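Local structure of pre-crRNA processing endonuclease (Streptococcus pyogenes serotype M1, 3VZH) at residues M3-S6 with R7-Y10; E122-M125 with E126-R130; S152-E155 with Y156-V160. The protein probably cleaves CRISPR precursor transcripts into crRNA as a Cas5d-type endoribonuclease, serving adaptive immunity against viruses and plasmids. One frame throughout, in Å; residues are numbered along the deposited sequence.

Interaction 1. Residues M3-S6 with R7-Y10; sequences MYRS and RDFY
Arg-5 and Asp-8 are joined by a salt bridge, NH2 of Arg-5 lying 2.8 Å from OD1 of Asp-8. The N-H points almost straight at the oxygen (164°). The carboxylate stands steeply to the guanidinium, the planes 76° apart, and OD1 is met from above its own plane. The arginine chain turns at chi3 (-74°), which turns the guanidinium forward, toward Ser-6 and Asp-8. NE and NH2 of Arg-5 both donate to the carbonyl O of Ser-6, a side-on grip that fixes the rotation of the group. The hydroxyl OG of Ser-6 donates to O of Arg-7 at 2.6 Å and is also bonded to Phe-103 N. This is the lead-in to strand 9-15, which pairs with strand 95-105 in the main antiparallel sheet of this RRM-containing Cas5d protein. The Arg-7 side chain runs toward helix 118-130. Its NH1 donates to O of Asp-8 at 2.9 Å, and its NH2 forms a salt bridge with Glu-126. Rim atom CE1 of Phe-9 lies against the centre of one guanidinium face, and Arg-7 CG packs over the ring face, toward its rim. CE2 at the ring edge of Phe-9 packs 3.5 Å from OG of Ser-6.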
ATOM      1  N   MET A   3     -20.492  -8.014   6.617  1.00 32.84           N
ATOM      2  CA  MET A   3     -19.342  -7.577   7.472  1.00 36.10           C
ATOM      3  C   MET A   3     -19.199  -6.045   7.490  1.00 31.16           C
ATOM      4  O   MET A   3     -19.547  -5.354   6.514  1.00 31.28           O
ATOM      5  CB  MET A   3     -18.037  -8.283   7.087  1.00 43.66           C
ATOM      6  CG  MET A   3     -17.434  -7.948   5.722  1.00 49.61           C
ATOM      7  SD  MET A   3     -15.596  -8.130   5.589  1.00 60.34           S
ATOM      8  CE  MET A   3     -15.330  -9.912   5.693  1.00 54.79           C
ATOM      9  N   TYR A   4     -18.821  -5.497   8.632  1.00 29.36           N
ATOM     10  CA  TYR A   4     -18.573  -4.064   8.733  1.00 27.71           C
ATOM     11  C   TYR A   4     -17.372  -3.703   7.793  1.00 26.17           C
ATOM     12  O   TYR A   4     -16.413  -4.463   7.676  1.00 24.23           O
ATOM     13  CB  TYR A   4     -18.181  -3.685  10.170  1.00 27.67           C
ATOM     14  CG  TYR A   4     -17.564  -2.340  10.249  1.00 28.02           C
ATOM     15  CD1 TYR A   4     -16.168  -2.184  10.295  1.00 30.24           C
ATOM     16  CD2 TYR A   4     -18.351  -1.180  10.136  1.00 31.96           C
ATOM     17  CE1 TYR A   4     -15.590  -0.921  10.373  1.00 29.45           C
ATOM     18  CE2 TYR A   4     -17.786   0.079  10.132  1.00 34.65           C
ATOM     19  CZ  TYR A   4     -16.413   0.208  10.233  1.00 30.02           C
ATOM     20  OH  TYR A   4     -15.829   1.454  10.300  1.00 31.65           O
ATOM     21  N   ARG A   5     -17.502  -2.600   7.061  1.00 24.24           N
ATOM     22  CA  ARG A   5     -16.278  -1.986   6.503  1.00 24.95           C
ATOM     23  C   ARG A   5     -16.408  -0.501   6.638  1.00 25.12           C
ATOM     24  O   ARG A   5     -17.521   0.081   6.481  1.00 26.21           O
ATOM     25  CB  ARG A   5     -16.015  -2.416   5.059  1.00 28.83           C
ATOM     26  CG  ARG A   5     -17.197  -2.124   4.165  1.00 31.35           C
ATOM     27  CD  ARG A   5     -16.795  -1.861   2.706  1.00 34.02           C
ATOM     28  NE  ARG A   5     -16.192  -0.535   2.635  1.00 36.52           N
ATOM     29  CZ  ARG A   5     -15.462  -0.056   1.629  1.00 34.84           C
ATOM     30  NH1 ARG A   5     -15.200  -0.801   0.555  1.00 33.09           N
ATOM     31  NH2 ARG A   5     -14.954   1.180   1.735  1.00 28.97           N
ATOM     32  N   SER A   6     -15.269   0.139   6.862  1.00 25.54           N
ATOM     33  CA  SER A   6     -15.205   1.623   6.977  1.00 23.99           C
ATOM     34  C   SER A   6     -15.502   2.307   5.667  1.00 24.85           C
ATOM     35  O   SER A   6     -15.501   1.672   4.590  1.00 24.51           O
ATOM     36  CB  SER A   6     -13.831   2.114   7.486  1.00 22.58           C
ATOM     37  OG  SER A   6     -12.859   2.056   6.453  1.00 19.68           O
ATOM     38  N   ARG A   7     -15.667   3.645   5.740  1.00 24.08           N
ATOM     39  CA  ARG A   7     -15.552   4.385   4.521  1.00 25.86           C
ATOM     40  C   ARG A   7     -14.195   4.170   3.806  1.00 23.81           C
ATOM     41  O   ARG A   7     -13.226   3.677   4.436  1.00 23.05           O
ATOM     42  CB  ARG A   7     -15.763   5.888   4.759  1.00 27.47           C
ATOM     43  CG  ARG A   7     -14.620   6.556   5.481  1.00 30.13           C
ATOM     44  CD  ARG A   7     -14.964   8.035   5.475  1.00 33.77           C
ATOM     45  NE  ARG A   7     -14.048   8.960   6.107  1.00 35.76           N
ATOM     46  CZ  ARG A   7     -13.014   9.591   5.492  1.00 35.59           C
ATOM     47  NH1 ARG A   7     -12.627   9.298   4.232  1.00 33.01           N
ATOM     48  NH2 ARG A   7     -12.328  10.526   6.166  1.00 31.96           N
ATOM     49  N   ASP A   8     -14.178   4.529   2.495  1.00 22.36           N
ATOM     50  CA  ASP A   8     -12.869   4.679   1.805  1.00 23.58           C
ATOM     51  C   ASP A   8     -12.088   5.846   2.371  1.00 21.58           C
ATOM     52  O   ASP A   8     -12.662   6.961   2.555  1.00 22.71           O
ATOM     53  CB  ASP A   8     -13.067   4.855   0.292  1.00 26.91           C
ATOM     54  CG  ASP A   8     -13.637   3.593  -0.357  1.00 28.18           C
ATOM     55  OD1 ASP A   8     -13.201   2.489   0.016  1.00 25.46           O
ATOM     56  OD2 ASP A   8     -14.538   3.748  -1.220  1.00 28.66           O
ATOM     57  N   PHE A   9     -10.777   5.629   2.559  1.00 20.63           N
ATOM     58  CA  PHE A   9      -9.848   6.710   2.876  1.00 21.30           C
ATOM     59  C   PHE A   9      -8.880   6.792   1.728  1.00 21.19           C
ATOM     60  O   PHE A   9      -8.653   5.789   1.011  1.00 19.61           O
ATOM     61  CB  PHE A   9      -9.024   6.333   4.154  1.00 20.33           C
ATOM     62  CG  PHE A   9      -9.885   6.311   5.379  1.00 20.16           C
ATOM     63  CD1 PHE A   9     -10.127   7.516   6.041  1.00 23.19           C
ATOM     64  CD2 PHE A   9     -10.422   5.101   5.879  1.00 21.96           C
ATOM     65  CE1 PHE A   9     -10.923   7.545   7.162  1.00 24.82           C
ATOM     66  CE2 PHE A   9     -11.221   5.113   7.011  1.00 21.87           C
ATOM     67  CZ  PHE A   9     -11.478   6.339   7.637  1.00 23.33           C
ATOM     68  N   TYR A  10      -8.329   8.012   1.558  1.00 21.15           N
ATOM     69  CA  TYR A  10      -7.426   8.311   0.418  1.00 20.54           C
ATOM     70  C   TYR A  10      -6.248   9.092   0.942  1.00 20.91           C
ATOM     71  O   TYR A  10      -6.419  10.052   1.754  1.00 21.39           O
ATOM     72  CB  TYR A  10      -8.220   9.250  -0.542  1.00 21.29           C
ATOM     73  CG  TYR A  10      -9.512   8.617  -1.041  1.00 22.31           C
ATOM     74  CD1 TYR A  10      -9.489   7.826  -2.213  1.00 24.66           C
ATOM     75  CD2 TYR A  10     -10.685   8.772  -0.375  1.00 25.72           C
ATOM     76  CE1 TYR A  10     -10.616   7.249  -2.676  1.00 26.99           C
ATOM     77  CE2 TYR A  10     -11.858   8.187  -0.863  1.00 25.31           C
ATOM     78  CZ  TYR A  10     -11.751   7.391  -1.988  1.00 28.63           C
ATOM     79  OH  TYR A  10     -12.852   6.791  -2.575  1.00 32.36           O
TER

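Interaction 2. Residues E122-M125 with E126-R130; sequences EAIM and ERSIR
Glu-122 to Ile-129 are linked by regular i to i+4 backbone hydrogen bonds, such as Glu-126 N to Glu-122 O at 3.0 Å and Ile-129 N to Met-125 O at 3.0 Å. The residues form the C-terminal part of helix 118-130, which packs against strands 9-15, 95-105 and 55-64 of the main antiparallel sheet. Helix against sheet is the basic layout of the RRM-like fold of Cas5 proteins.

The sheet-facing side is apolar. Met-125 CG meets Ile-129 CD1 at 4.0 Å. The methionine chain bends at chi2 (63°) and again at chi3, and the side chain also touches Phe-9, Phe-101, Phe-55 and Asn-57. Ile-129 rests on Phe-9, Val-11 and Phe-101.

Another side of the helix carries Arg-127. Its guanidinium lies with one face over the backbone at Ala-123 and Ile-124, the CA of Ile-124 sitting above the centre of the group. NH1 of Arg-127 is 3.8 Å from CG1 of Ile-124. This is contact between a flat group and aliphatic carbon, and no hydrogen bond joins the two side chains.

Glu-122 and Glu-126 are one turn apart. Their like charges stay separate, and the two share Arg-7 as a partner. This shared partner probably eases the repulsion between the two carboxylates. CG of Glu-126 passes close to the carbonyl O of Glu-122.

Ser-128 turns its hydroxyl back along the helix. Its OG sits anti to its own carbonyl carbon (chi1 -59°). The carbonyl O of Ile-124 therefore takes two donors, Ser-128 N at 2.8 Å and Ser-128 OG at 2.6 Å, which arrive from opposite faces of the carbonyl plane.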
ATOM      1  N   GLU A 122     -12.768   5.530  12.683  1.00 24.91           N
ATOM      2  CA  GLU A 122     -12.817   6.436  11.504  1.00 25.18           C
ATOM      3  C   GLU A 122     -12.306   7.846  11.801  1.00 26.12           C
ATOM      4  O   GLU A 122     -11.528   8.393  10.998  1.00 23.95           O
ATOM      5  CB  GLU A 122     -14.205   6.508  10.845  1.00 25.51           C
ATOM      6  CG  GLU A 122     -14.672   5.233  10.141  1.00 26.50           C
ATOM      7  CD  GLU A 122     -15.818   5.521   9.165  1.00 31.92           C
ATOM      8  OE1 GLU A 122     -16.155   4.676   8.330  1.00 30.64           O
ATOM      9  OE2 GLU A 122     -16.399   6.632   9.221  1.00 34.79           O
ATOM     10  N   ALA A 123     -12.628   8.390  12.981  1.00 24.74           N
ATOM     11  CA  ALA A 123     -12.144   9.729  13.365  1.00 25.12           C
ATOM     12  C   ALA A 123     -10.651   9.812  13.553  1.00 26.62           C
ATOM     13  O   ALA A 123      -9.972  10.727  13.050  1.00 25.39           O
ATOM     14  CB  ALA A 123     -12.907  10.284  14.602  1.00 26.29           C
ATOM     15  N   ILE A 124     -10.127   8.801  14.246  1.00 25.48           N
ATOM     16  CA  ILE A 124      -8.707   8.710  14.445  1.00 25.17           C
ATOM     17  C   ILE A 124      -7.964   8.508  13.155  1.00 24.93           C
ATOM     18  O   ILE A 124      -6.880   9.101  12.951  1.00 24.34           O
ATOM     19  CB  ILE A 124      -8.403   7.608  15.462  1.00 25.31           C
ATOM     20  CG1 ILE A 124      -9.070   8.020  16.783  1.00 27.77           C
ATOM     21  CG2 ILE A 124      -6.887   7.480  15.706  1.00 25.24           C
ATOM     22  CD1 ILE A 124      -8.765   7.063  17.908  1.00 27.61           C
ATOM     23  N   MET A 125      -8.520   7.664  12.263  1.00 24.59           N
ATOM     24  CA  MET A 125      -7.888   7.461  10.984  1.00 22.69           C
ATOM     25  C   MET A 125      -7.831   8.808  10.205  1.00 22.51           C
ATOM     26  O   MET A 125      -6.794   9.155   9.684  1.00 22.49           O
ATOM     27  CB  MET A 125      -8.668   6.389  10.177  1.00 21.66           C
ATOM     28  CG  MET A 125      -7.986   6.084   8.815  1.00 22.07           C
ATOM     29  SD  MET A 125      -6.317   5.357   8.911  1.00 22.64           S
ATOM     30  CE  MET A 125      -6.626   3.619   9.378  1.00 23.44           C
ATOM     31  N   GLU A 126      -8.943   9.525  10.121  1.00 23.67           N
ATOM     32  CA  GLU A 126      -8.872  10.826   9.469  1.00 25.23           C
ATOM     33  C   GLU A 126      -7.834  11.801  10.064  1.00 25.07           C
ATOM     34  O   GLU A 126      -7.074  12.457   9.300  1.00 27.59           O
ATOM     35  CB  GLU A 126     -10.225  11.510   9.476  1.00 31.24           C
ATOM     36  CG  GLU A 126     -11.337  10.633   9.078  1.00 37.22           C
ATOM     37  CD  GLU A 126     -12.674  11.374   9.207  1.00 47.99           C
ATOM     38  OE1 GLU A 126     -13.566  11.077   8.391  1.00 50.12           O
ATOM     39  OE2 GLU A 126     -12.833  12.234  10.119  1.00 49.49           O
ATOM     40  N   ARG A 127      -7.799  11.947  11.380  1.00 25.83           N
ATOM     41  CA  ARG A 127      -6.795  12.781  12.089  1.00 30.22           C
ATOM     42  C   ARG A 127      -5.372  12.308  11.866  1.00 26.92           C
ATOM     43  O   ARG A 127      -4.488  13.139  11.649  1.00 24.91           O
ATOM     44  CB  ARG A 127      -7.087  12.831  13.620  1.00 31.38           C
ATOM     45  CG  ARG A 127      -8.436  13.510  13.863  1.00 40.24           C
ATOM     46  CD  ARG A 127      -8.629  13.969  15.304  1.00 49.81           C
ATOM     47  NE  ARG A 127      -9.600  13.138  16.012  1.00 60.13           N
ATOM     48  CZ  ARG A 127      -9.293  12.204  16.920  1.00 61.90           C
ATOM     49  NH1 ARG A 127     -10.272  11.514  17.514  1.00 61.40           N
ATOM     50  NH2 ARG A 127      -8.020  11.961  17.249  1.00 63.96           N
ATOM     51  N   SER A 128      -5.182  10.985  11.856  1.00 26.08           N
ATOM     52  CA  SER A 128      -3.836  10.393  11.615  1.00 25.77           C
ATOM     53  C   SER A 128      -3.342  10.694  10.215  1.00 26.22           C
ATOM     54  O   SER A 128      -2.180  11.113  10.038  1.00 25.51           O
ATOM     55  CB  SER A 128      -3.875   8.892  11.883  1.00 27.04           C
ATOM     56  OG  SER A 128      -4.284   8.684  13.226  1.00 27.23           O
ATOM     57  N   ILE A 129      -4.234  10.600   9.217  1.00 24.73           N
ATOM     58  CA  ILE A 129      -3.876  10.936   7.865  1.00 25.21           C
ATOM     59  C   ILE A 129      -3.464  12.413   7.767  1.00 26.91           C
ATOM     60  O   ILE A 129      -2.393  12.748   7.180  1.00 25.23           O
ATOM     61  CB  ILE A 129      -5.035  10.649   6.874  1.00 24.36           C
ATOM     62  CG1 ILE A 129      -5.164   9.111   6.621  1.00 24.53           C
ATOM     63  CG2 ILE A 129      -4.807  11.454   5.597  1.00 27.78           C
ATOM     64  CD1 ILE A 129      -6.468   8.600   6.061  1.00 25.67           C
ATOM     65  N   ARG A 130      -4.293  13.261   8.343  1.00 28.67           N
ATOM     66  CA  ARG A 130      -4.075  14.692   8.259  1.00 30.31           C
ATOM     67  C   ARG A 130      -2.731  15.133   8.835  1.00 32.04           C
ATOM     68  O   ARG A 130      -2.123  16.110   8.330  1.00 33.68           O
ATOM     69  CB  ARG A 130      -5.236  15.462   8.917  1.00 30.19           C
ATOM     70  CG  ARG A 130      -5.155  16.974   8.623  1.00 32.67           C
ATOM     71  CD  ARG A 130      -6.538  17.623   8.601  1.00 35.09           C
ATOM     72  NE  ARG A 130      -7.471  17.042   7.600  1.00 35.64           N
ATOM     73  CZ  ARG A 130      -8.771  17.322   7.607  1.00 36.43           C
ATOM     74  NH1 ARG A 130      -9.255  18.147   8.555  1.00 36.36           N
ATOM     75  NH2 ARG A 130      -9.602  16.841   6.700  1.00 42.19           N
TER

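Interaction 3. Residues S152-E155 with Y156-V160; sequences SQEE and YETTV
Tyr-156 and Ser-152 meet on the packed side of this short helix, Tyr-156 N donating to Ser-152 O at 3.0 Å. The tyrosine is buried and its side chain leads into the protein. CB of Tyr-156 lies 3.3 Å from Gln-153 O, while the ring meets Tyr-10 with the planes at about 45° and makes a cation-pi contact with Lys-63. Its hydroxyl is bonded to Glu-61, so the polar end has a partner inside the fold.

Ser-152 is the N-cap of helix 153-158. Its OG accepts from Glu-155 N in a long capping bond of 3.3 Å. The helix follows strand 147-150 and lies against the main sheet of the Cas5 fold, touching strand 95-105 through Tyr-156 and Thr-159.

The other side faces solvent, and its side chains are mostly exposed. NE2 of Gln-153 donates to OE2 of Glu-157 at 2.8 Å and an almost straight 178°. The amide and carboxylate planes are nearly perpendicular, and OE2 is met from above its plane. Gln-153 has CG anti to its N (chi1 -176°), Glu-157 has CG beside its N, and from residues one turn apart the two extended chains converge.

At the C-terminal end two threonines turn back. Thr-158 gives both N and OG1 to Glu-154 O, from opposite faces of the carbonyl plane. Thr-159 is the first residue to leave helical geometry. Its N makes a weak bond to Glu-155 O, but its OG1 reaches the same oxygen at 2.6 Å. A water bridges Glu-155 OE1 at 2.6 Å and Thr-159 OG1 at 3.1 Å, donating to both.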
ATOM      1  N   SER A 152      -8.815  14.138  -0.639  1.00 22.69           N
ATOM      2  CA  SER A 152     -10.234  13.755  -0.539  1.00 25.51           C
ATOM      3  C   SER A 152     -10.493  12.777  -1.718  1.00 25.34           C
ATOM      4  O   SER A 152      -9.655  12.595  -2.610  1.00 22.78           O
ATOM      5  CB  SER A 152     -11.104  15.005  -0.723  1.00 27.15           C
ATOM      6  OG  SER A 152     -10.976  15.480  -2.032  1.00 32.35           O
ATOM      7  N   GLN A 153     -11.704  12.196  -1.719  1.00 24.50           N
ATOM      8  CA  GLN A 153     -12.120  11.270  -2.755  1.00 24.33           C
ATOM      9  C   GLN A 153     -12.048  11.966  -4.044  1.00 27.09           C
ATOM     10  O   GLN A 153     -11.542  11.408  -5.016  1.00 26.70           O
ATOM     11  CB  GLN A 153     -13.549  10.799  -2.478  1.00 26.37           C
ATOM     12  CG  GLN A 153     -13.940   9.728  -3.535  1.00 31.35           C
ATOM     13  CD  GLN A 153     -15.385   9.287  -3.423  1.00 37.66           C
ATOM     14  OE1 GLN A 153     -16.034   9.527  -2.429  1.00 40.96           O
ATOM     15  NE2 GLN A 153     -15.891   8.638  -4.470  1.00 40.19           N
ATOM     16  N   GLU A 154     -12.524  13.221  -4.050  1.00 24.92           N
ATOM     17  CA  GLU A 154     -12.477  14.003  -5.285  1.00 28.14           C
ATOM     18  C   GLU A 154     -11.075  14.142  -5.879  1.00 25.62           C
ATOM     19  O   GLU A 154     -10.864  13.958  -7.084  1.00 25.89           O
ATOM     20  CB  GLU A 154     -13.123  15.410  -5.184  1.00 29.51           C
ATOM     21  CG  GLU A 154     -13.281  16.054  -6.532  1.00 36.92           C
ATOM     22  CD  GLU A 154     -14.162  17.289  -6.539  1.00 42.13           C
ATOM     23  OE1 GLU A 154     -14.842  17.567  -5.522  1.00 44.36           O
ATOM     24  OE2 GLU A 154     -14.181  17.983  -7.584  1.00 42.04           O
ATOM     25  N   GLU A 155     -10.112  14.462  -5.042  1.00 25.95           N
ATOM     26  CA  GLU A 155      -8.748  14.605  -5.531  1.00 25.07           C
ATOM     27  C   GLU A 155      -8.203  13.277  -6.055  1.00 27.85           C
ATOM     28  O   GLU A 155      -7.457  13.260  -7.101  1.00 28.21           O
ATOM     29  CB  GLU A 155      -7.822  15.211  -4.475  1.00 27.42           C
ATOM     30  CG  GLU A 155      -6.369  15.362  -4.962  1.00 28.25           C
ATOM     31  CD  GLU A 155      -5.504  16.338  -4.146  1.00 32.74           C
ATOM     32  OE1 GLU A 155      -4.252  16.418  -4.366  1.00 31.84           O
ATOM     33  OE2 GLU A 155      -6.050  17.006  -3.245  1.00 33.51           O
ATOM     34  N   TYR A 156      -8.423  12.205  -5.281  1.00 24.63           N
ATOM     35  CA  TYR A 156      -8.107  10.861  -5.743  1.00 25.49           C
ATOM     36  C   TYR A 156      -8.570  10.523  -7.188  1.00 26.87           C
ATOM     37  O   TYR A 156      -7.777  10.138  -8.065  1.00 25.87           O
ATOM     38  CB  TYR A 156      -8.646   9.809  -4.772  1.00 24.95           C
ATOM     39  CG  TYR A 156      -8.175   8.393  -5.173  1.00 24.86           C
ATOM     40  CD1 TYR A 156      -6.936   7.902  -4.790  1.00 23.54           C
ATOM     41  CD2 TYR A 156      -9.039   7.562  -5.919  1.00 24.69           C
ATOM     42  CE1 TYR A 156      -6.525   6.617  -5.154  1.00 24.29           C
ATOM     43  CE2 TYR A 156      -8.652   6.295  -6.348  1.00 23.86           C
ATOM     44  CZ  TYR A 156      -7.413   5.796  -5.908  1.00 24.09           C
ATOM     45  OH  TYR A 156      -7.074   4.546  -6.326  1.00 25.13           O
ATOM     46  N   GLU A 157      -9.863  10.727  -7.427  1.00 26.77           N
ATOM     47  CA  GLU A 157     -10.488  10.379  -8.677  1.00 32.25           C
ATOM     48  C   GLU A 157     -10.065  11.327  -9.800  1.00 33.00           C
ATOM     49  O   GLU A 157      -9.956  10.903 -10.947  1.00 36.11           O
ATOM     50  CB  GLU A 157     -12.046  10.392  -8.505  1.00 31.72           C
ATOM     51  CG  GLU A 157     -12.433   9.227  -7.588  1.00 35.81           C
ATOM     52  CD  GLU A 157     -13.917   9.073  -7.359  1.00 45.57           C
ATOM     53  OE1 GLU A 157     -14.683   9.955  -7.837  1.00 41.08           O
ATOM     54  OE2 GLU A 157     -14.298   8.071  -6.703  1.00 45.18           O
ATOM     55  N   THR A 158      -9.801  12.591  -9.501  1.00 28.71           N
ATOM     56  CA  THR A 158      -9.534  13.494 -10.586  1.00 31.16           C
ATOM     57  C   THR A 158      -8.066  13.749 -10.869  1.00 31.62           C
ATOM     58  O   THR A 158      -7.742  14.358 -11.883  1.00 33.01           O
ATOM     59  CB  THR A 158     -10.328  14.796 -10.429  1.00 32.37           C
ATOM     60  OG1 THR A 158      -9.799  15.504  -9.310  1.00 31.87           O
ATOM     61  CG2 THR A 158     -11.740  14.440 -10.179  1.00 36.30           C
ATOM     62  N   THR A 159      -7.145  13.207 -10.049  1.00 28.31           N
ATOM     63  CA  THR A 159      -5.747  13.549 -10.295  1.00 28.75           C
ATOM     64  C   THR A 159      -5.266  12.715 -11.473  1.00 31.20           C
ATOM     65  O   THR A 159      -5.474  11.491 -11.455  1.00 29.78           O
ATOM     66  CB  THR A 159      -4.861  13.200  -9.080  1.00 24.73           C
ATOM     67  OG1 THR A 159      -5.193  14.086  -7.979  1.00 28.75           O
ATOM     68  CG2 THR A 159      -3.379  13.411  -9.373  1.00 28.93           C
ATOM     69  N   VAL A 160      -4.602  13.360 -12.451  1.00 29.66           N
ATOM     70  CA  VAL A 160      -4.228  12.649 -13.681  1.00 31.12           C
ATOM     71  C   VAL A 160      -2.870  11.951 -13.480  1.00 28.68           C
ATOM     72  O   VAL A 160      -1.878  12.581 -13.007  1.00 29.77           O
ATOM     73  CB  VAL A 160      -4.138  13.623 -14.881  1.00 34.87           C
ATOM     74  CG1 VAL A 160      -3.804  12.846 -16.144  1.00 35.40           C
ATOM     75  CG2 VAL A 160      -5.466  14.340 -15.097  1.00 37.06           C
TER
HETATM   76  O   HOH W   1      -3.311  14.340  -5.507  1.00 40.03           O

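Overall arrangement
Interaction 1 is the hub of the three. Its centre lies about 13 Å from that of interaction 2 and about 17 Å from that of interaction 3, and it touches both. Toward helix 118-130 the link mixes polar bonds and packing: Arg-7 NH2 is 2.6 Å from Glu-126 OE1, Arg-7 N makes a probable hydrogen bond to Glu-122 OE1 at 2.8 Å, and Phe-9 CE1 packs on Glu-126 CG at 3.7 Å. Toward helix 153-158 it is packing by Tyr-10, whose CD1 lies 3.3 Å from Tyr-156 CG and whose OH lies 3.3 Å from Gln-153 CG. Residues 7-10 thus touch two helices whose segments here stay about 8 Å apart at their nearest atoms.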